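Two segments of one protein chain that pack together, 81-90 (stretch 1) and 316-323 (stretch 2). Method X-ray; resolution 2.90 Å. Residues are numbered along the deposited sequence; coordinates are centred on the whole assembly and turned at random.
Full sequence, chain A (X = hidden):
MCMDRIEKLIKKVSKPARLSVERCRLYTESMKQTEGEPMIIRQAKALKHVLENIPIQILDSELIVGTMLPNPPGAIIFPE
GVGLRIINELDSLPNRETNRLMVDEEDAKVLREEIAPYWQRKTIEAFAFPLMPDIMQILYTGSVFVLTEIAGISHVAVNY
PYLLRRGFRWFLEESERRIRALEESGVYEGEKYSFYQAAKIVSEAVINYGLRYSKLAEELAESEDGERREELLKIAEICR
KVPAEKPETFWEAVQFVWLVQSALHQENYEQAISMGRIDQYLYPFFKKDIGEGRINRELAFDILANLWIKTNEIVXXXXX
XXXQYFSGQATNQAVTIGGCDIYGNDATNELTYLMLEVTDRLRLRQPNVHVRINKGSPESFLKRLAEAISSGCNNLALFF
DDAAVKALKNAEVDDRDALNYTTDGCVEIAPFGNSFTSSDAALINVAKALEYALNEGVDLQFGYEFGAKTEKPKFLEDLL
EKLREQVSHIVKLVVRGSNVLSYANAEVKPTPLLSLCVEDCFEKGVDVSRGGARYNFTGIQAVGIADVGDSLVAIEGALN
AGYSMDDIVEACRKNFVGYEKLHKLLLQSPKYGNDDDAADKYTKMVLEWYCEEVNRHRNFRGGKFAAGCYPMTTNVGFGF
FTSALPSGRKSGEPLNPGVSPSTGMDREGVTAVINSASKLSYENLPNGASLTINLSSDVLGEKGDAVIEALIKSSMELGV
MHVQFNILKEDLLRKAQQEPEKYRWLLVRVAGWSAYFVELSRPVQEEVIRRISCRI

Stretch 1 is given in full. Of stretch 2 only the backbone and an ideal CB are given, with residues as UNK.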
# COMPACT_ATOMS: atom_id res chain seq x y z
N GLY A 81 -4.14 -16.80 30.00
CA GLY A 81 -4.16 -15.41 30.40
C GLY A 81 -3.75 -15.25 31.84
O GLY A 81 -2.56 -15.29 32.17
N VAL A 82 -4.73 -15.10 32.72
CA VAL A 82 -4.41 -14.71 34.08
C VAL A 82 -4.95 -15.69 35.14
O VAL A 82 -4.97 -15.41 36.35
CB VAL A 82 -4.74 -13.19 34.30
CG1 VAL A 82 -6.08 -12.95 35.03
CG2 VAL A 82 -3.58 -12.50 34.99
N GLY A 83 -5.32 -16.89 34.69
CA GLY A 83 -5.86 -17.91 35.57
C GLY A 83 -4.88 -18.53 36.57
O GLY A 83 -5.31 -19.15 37.53
N LEU A 84 -3.58 -18.36 36.36
CA LEU A 84 -2.60 -18.87 37.31
C LEU A 84 -2.50 -17.98 38.54
O LEU A 84 -1.91 -18.40 39.55
CB LEU A 84 -1.20 -19.03 36.69
CG LEU A 84 -0.84 -20.07 35.62
CD1 LEU A 84 0.61 -20.54 35.81
CD2 LEU A 84 -1.78 -21.27 35.61
N ARG A 85 -3.06 -16.77 38.47
CA ARG A 85 -3.14 -15.88 39.63
C ARG A 85 -3.94 -16.57 40.72
O ARG A 85 -3.53 -16.62 41.88
CB ARG A 85 -3.85 -14.56 39.29
CG ARG A 85 -2.98 -13.54 38.63
CD ARG A 85 -3.51 -12.12 38.81
NE ARG A 85 -2.39 -11.22 39.06
CZ ARG A 85 -2.14 -10.60 40.21
NH1 ARG A 85 -2.97 -10.73 41.24
NH2 ARG A 85 -1.07 -9.82 40.34
N ILE A 86 -5.07 -17.14 40.31
CA ILE A 86 -6.00 -17.74 41.23
C ILE A 86 -5.59 -19.11 41.76
O ILE A 86 -6.05 -19.49 42.84
CB ILE A 86 -7.44 -17.75 40.65
CG1 ILE A 86 -8.45 -17.48 41.76
CG2 ILE A 86 -7.76 -19.05 39.91
CD1 ILE A 86 -9.84 -17.72 41.33
N ILE A 87 -4.71 -19.84 41.06
CA ILE A 87 -4.24 -21.15 41.55
C ILE A 87 -3.35 -20.90 42.75
O ILE A 87 -3.41 -21.62 43.75
CB ILE A 87 -3.41 -21.95 40.51
CG1 ILE A 87 -4.03 -21.86 39.12
CG2 ILE A 87 -3.28 -23.40 40.91
CD1 ILE A 87 -5.33 -22.52 38.98
N ASN A 88 -2.58 -19.83 42.68
CA ASN A 88 -1.70 -19.41 43.76
C ASN A 88 -2.40 -19.04 45.08
O ASN A 88 -1.75 -18.69 46.07
CB ASN A 88 -0.86 -18.23 43.27
CG ASN A 88 0.45 -18.13 43.99
OD1 ASN A 88 0.83 -17.05 44.45
ND2 ASN A 88 1.14 -19.26 44.13
N GLU A 89 -3.73 -19.11 45.11
CA GLU A 89 -4.50 -18.74 46.29
C GLU A 89 -5.67 -19.68 46.51
O GLU A 89 -6.70 -19.26 47.04
CB GLU A 89 -5.06 -17.34 46.13
CG GLU A 89 -4.08 -16.22 46.34
CD GLU A 89 -4.76 -14.88 46.29
OE1 GLU A 89 -4.08 -13.87 46.55
OE2 GLU A 89 -5.97 -14.86 46.00
N LEU A 90 -5.51 -20.94 46.10
CA LEU A 90 -6.60 -21.93 46.16
C LEU A 90 -7.19 -22.15 47.55
O LEU A 90 -8.38 -22.44 47.69
CB LEU A 90 -6.12 -23.26 45.61
CG LEU A 90 -6.32 -23.47 44.13
CD1 LEU A 90 -6.11 -24.92 43.79
CD2 LEU A 90 -7.72 -23.04 43.76
N UNK A 316 -16.34 -13.90 38.14
CA UNK A 316 -14.97 -13.85 37.63
C UNK A 316 -13.95 -14.62 38.46
O UNK A 316 -14.14 -14.79 39.64
CB UNK A 316 -14.52 -12.39 37.53
N UNK A 317 -12.87 -15.10 37.85
CA UNK A 317 -11.82 -15.86 38.58
C UNK A 317 -10.74 -14.94 39.14
O UNK A 317 -9.55 -15.14 38.88
CB UNK A 317 -11.17 -16.90 37.66
N UNK A 318 -11.16 -13.95 39.92
CA UNK A 318 -10.26 -12.95 40.42
C UNK A 318 -9.61 -13.42 41.70
O UNK A 318 -10.28 -13.91 42.58
CB UNK A 318 -10.99 -11.63 40.64
N UNK A 319 -8.30 -13.22 41.83
CA UNK A 319 -7.62 -13.47 43.09
C UNK A 319 -7.87 -12.32 44.08
O UNK A 319 -8.62 -11.39 43.79
CB UNK A 319 -6.12 -13.66 42.85
N UNK A 320 -7.16 -12.36 45.21
CA UNK A 320 -7.33 -11.41 46.32
C UNK A 320 -6.98 -9.96 45.98
O UNK A 320 -7.66 -9.05 46.45
CB UNK A 320 -6.47 -11.86 47.50
N UNK A 321 -5.94 -9.76 45.19
CA UNK A 321 -5.58 -8.41 44.75
C UNK A 321 -6.56 -7.92 43.68
O UNK A 321 -7.06 -6.81 43.77
CB UNK A 321 -4.15 -8.38 44.21
N UNK A 322 -6.87 -8.77 42.70
CA UNK A 322 -7.83 -8.41 41.66
C UNK A 322 -9.25 -8.13 42.18
O UNK A 322 -10.03 -7.40 41.56
CB UNK A 322 -7.89 -9.53 40.62
N UNK A 323 -9.57 -8.69 43.35
CA UNK A 323 -10.83 -8.40 44.04
C UNK A 323 -10.90 -7.01 44.66
O UNK A 323 -11.98 -6.54 44.98
CB UNK A 323 -11.06 -9.44 45.14

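Position 316 opens the stretch with its CA-to-CB bond sideways to stretch 1, and nothing of that stretch lies within 5.5 Å of the ideal CB. Many residues would suit, proline among them. The deposited residue is Pro-316, which makes no contact with stretch 1.

At position 317 the CA-to-CB bond points toward stretch 1, and the ideal CB already sits 4.0 Å from CD1 of Ile-86. This methyl is what Ile-86 offers here, so an apolar side chain is favoured, and a small one would already make the contact. The residue is Ala-317, whose CB lies 4.0 Å from Ile-86 CD1; the same CD1 also approaches the backbone, 3.6 Å from Ala-317 O.

Position 318 points away from stretch 1, which therefore sets little restriction on its side chain. It is Phe-318, with chi1 in the m well. Its ring stays 6.1 Å or more from stretch 1, CD1 of Phe-318 coming nearest, to Val-82 CG1. Contact is left to the backbone, where Phe-318 O is 4.0 Å from Ile-86 CD1.

Position 319 marks the closest approach of the two backbones, its CA lying 4.9 Å from CA of Ile-86. The CB points toward stretch 1, between two opposing demands: the guanidinium of Arg-85 calls for an acceptor or a negative charge, whereas the carboxylate of Glu-89 is close enough to make a second acid less comfortable. The turn that follows leads into a helix and leaves amides at 321 and 322 free for a cap. Asp, Asn, Ser or Thr could serve as the cap, and Asp best answers the arginine. The residue is Asp-319, chi1 p. Its OD2 forms a salt bridge with Arg-85 NH1 at 2.8 Å, near the plane of the guanidinium, and the same NH1 donates to Asp-319 OD1 at 3.1 Å. OD2 of Asp-319 also accepts from N of residue 321 at 2.9 Å. A weak bond from N of residue 322 to Asp-319 OD2, at 3.3 Å, completes the cap. Glu-89 OE1 stands 4.3 Å from Asp-319 OD2, like charges close together, with Arg-85 bonded to the aspartate alongside.

At position 320 the CB lies sideways, with Glu-89 OE1 only 3.3 Å from its ideal place. A short donor would suit, such as serine or threonine. Ser-320, chi1 p, donates from OG to Glu-89 OE1 at 2.8 Å, while its backbone N donates to Glu-89 OE2 at 2.9 Å, so the carboxylate is held through both oxygens.

Position 321 points toward Arg-85, whose NH1 is 4.0 Å from the ideal CB; an acid, a polar group or an aliphatic chain could lie there. Leu-321 places CD1 3.8 Å from Arg-85 NH1, at the guanidinium's edge.

Position 322 also points toward stretch 1, facing Val-82 and the aliphatic part of Arg-85, which favours an apolar residue. Leu-322 brings CD1 to 3.9 Å from Arg-85 CD and 4.3 Å from Val-82 CG1.

Position 323 is out of reach, so stretch 1 sets no preference; Glu-323 has its carboxylate oxygens hydrogen-bonded elsewhere in the structure.

Stretch 2 316-323: PAFDSLLE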
# COMPACT_ATOMS: atom_id res chain seq x y z
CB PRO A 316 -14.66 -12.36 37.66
CG PRO A 316 -15.49 -11.85 38.81
CD PRO A 316 -16.73 -12.68 38.85
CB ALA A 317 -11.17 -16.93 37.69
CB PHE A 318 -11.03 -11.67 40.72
CG PHE A 318 -11.49 -10.92 39.49
CD1 PHE A 318 -10.84 -11.06 38.28
CD2 PHE A 318 -12.55 -10.03 39.58
CE1 PHE A 318 -11.27 -10.35 37.18
CE2 PHE A 318 -12.97 -9.33 38.48
CZ PHE A 318 -12.33 -9.49 37.28
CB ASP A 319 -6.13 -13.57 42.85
CG ASP A 319 -5.57 -12.29 42.30
OD1 ASP A 319 -5.75 -12.08 41.08
OD2 ASP A 319 -4.99 -11.47 43.06
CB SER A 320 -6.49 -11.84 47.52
OG SER A 320 -5.15 -11.42 47.36
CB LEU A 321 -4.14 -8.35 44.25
CG LEU A 321 -3.13 -9.07 45.15
CD1 LEU A 321 -1.74 -9.19 44.47
CD2 LEU A 321 -3.01 -8.39 46.53
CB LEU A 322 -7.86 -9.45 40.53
CG LEU A 322 -6.71 -9.38 39.52
CD1 LEU A 322 -6.97 -10.39 38.42
CD2 LEU A 322 -6.51 -7.99 38.93
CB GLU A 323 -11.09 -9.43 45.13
CG GLU A 323 -11.78 -10.68 44.65
CD GLU A 323 -13.21 -10.43 44.21
OE1 GLU A 323 -13.91 -9.58 44.83
OE2 GLU A 323 -13.62 -11.10 43.25
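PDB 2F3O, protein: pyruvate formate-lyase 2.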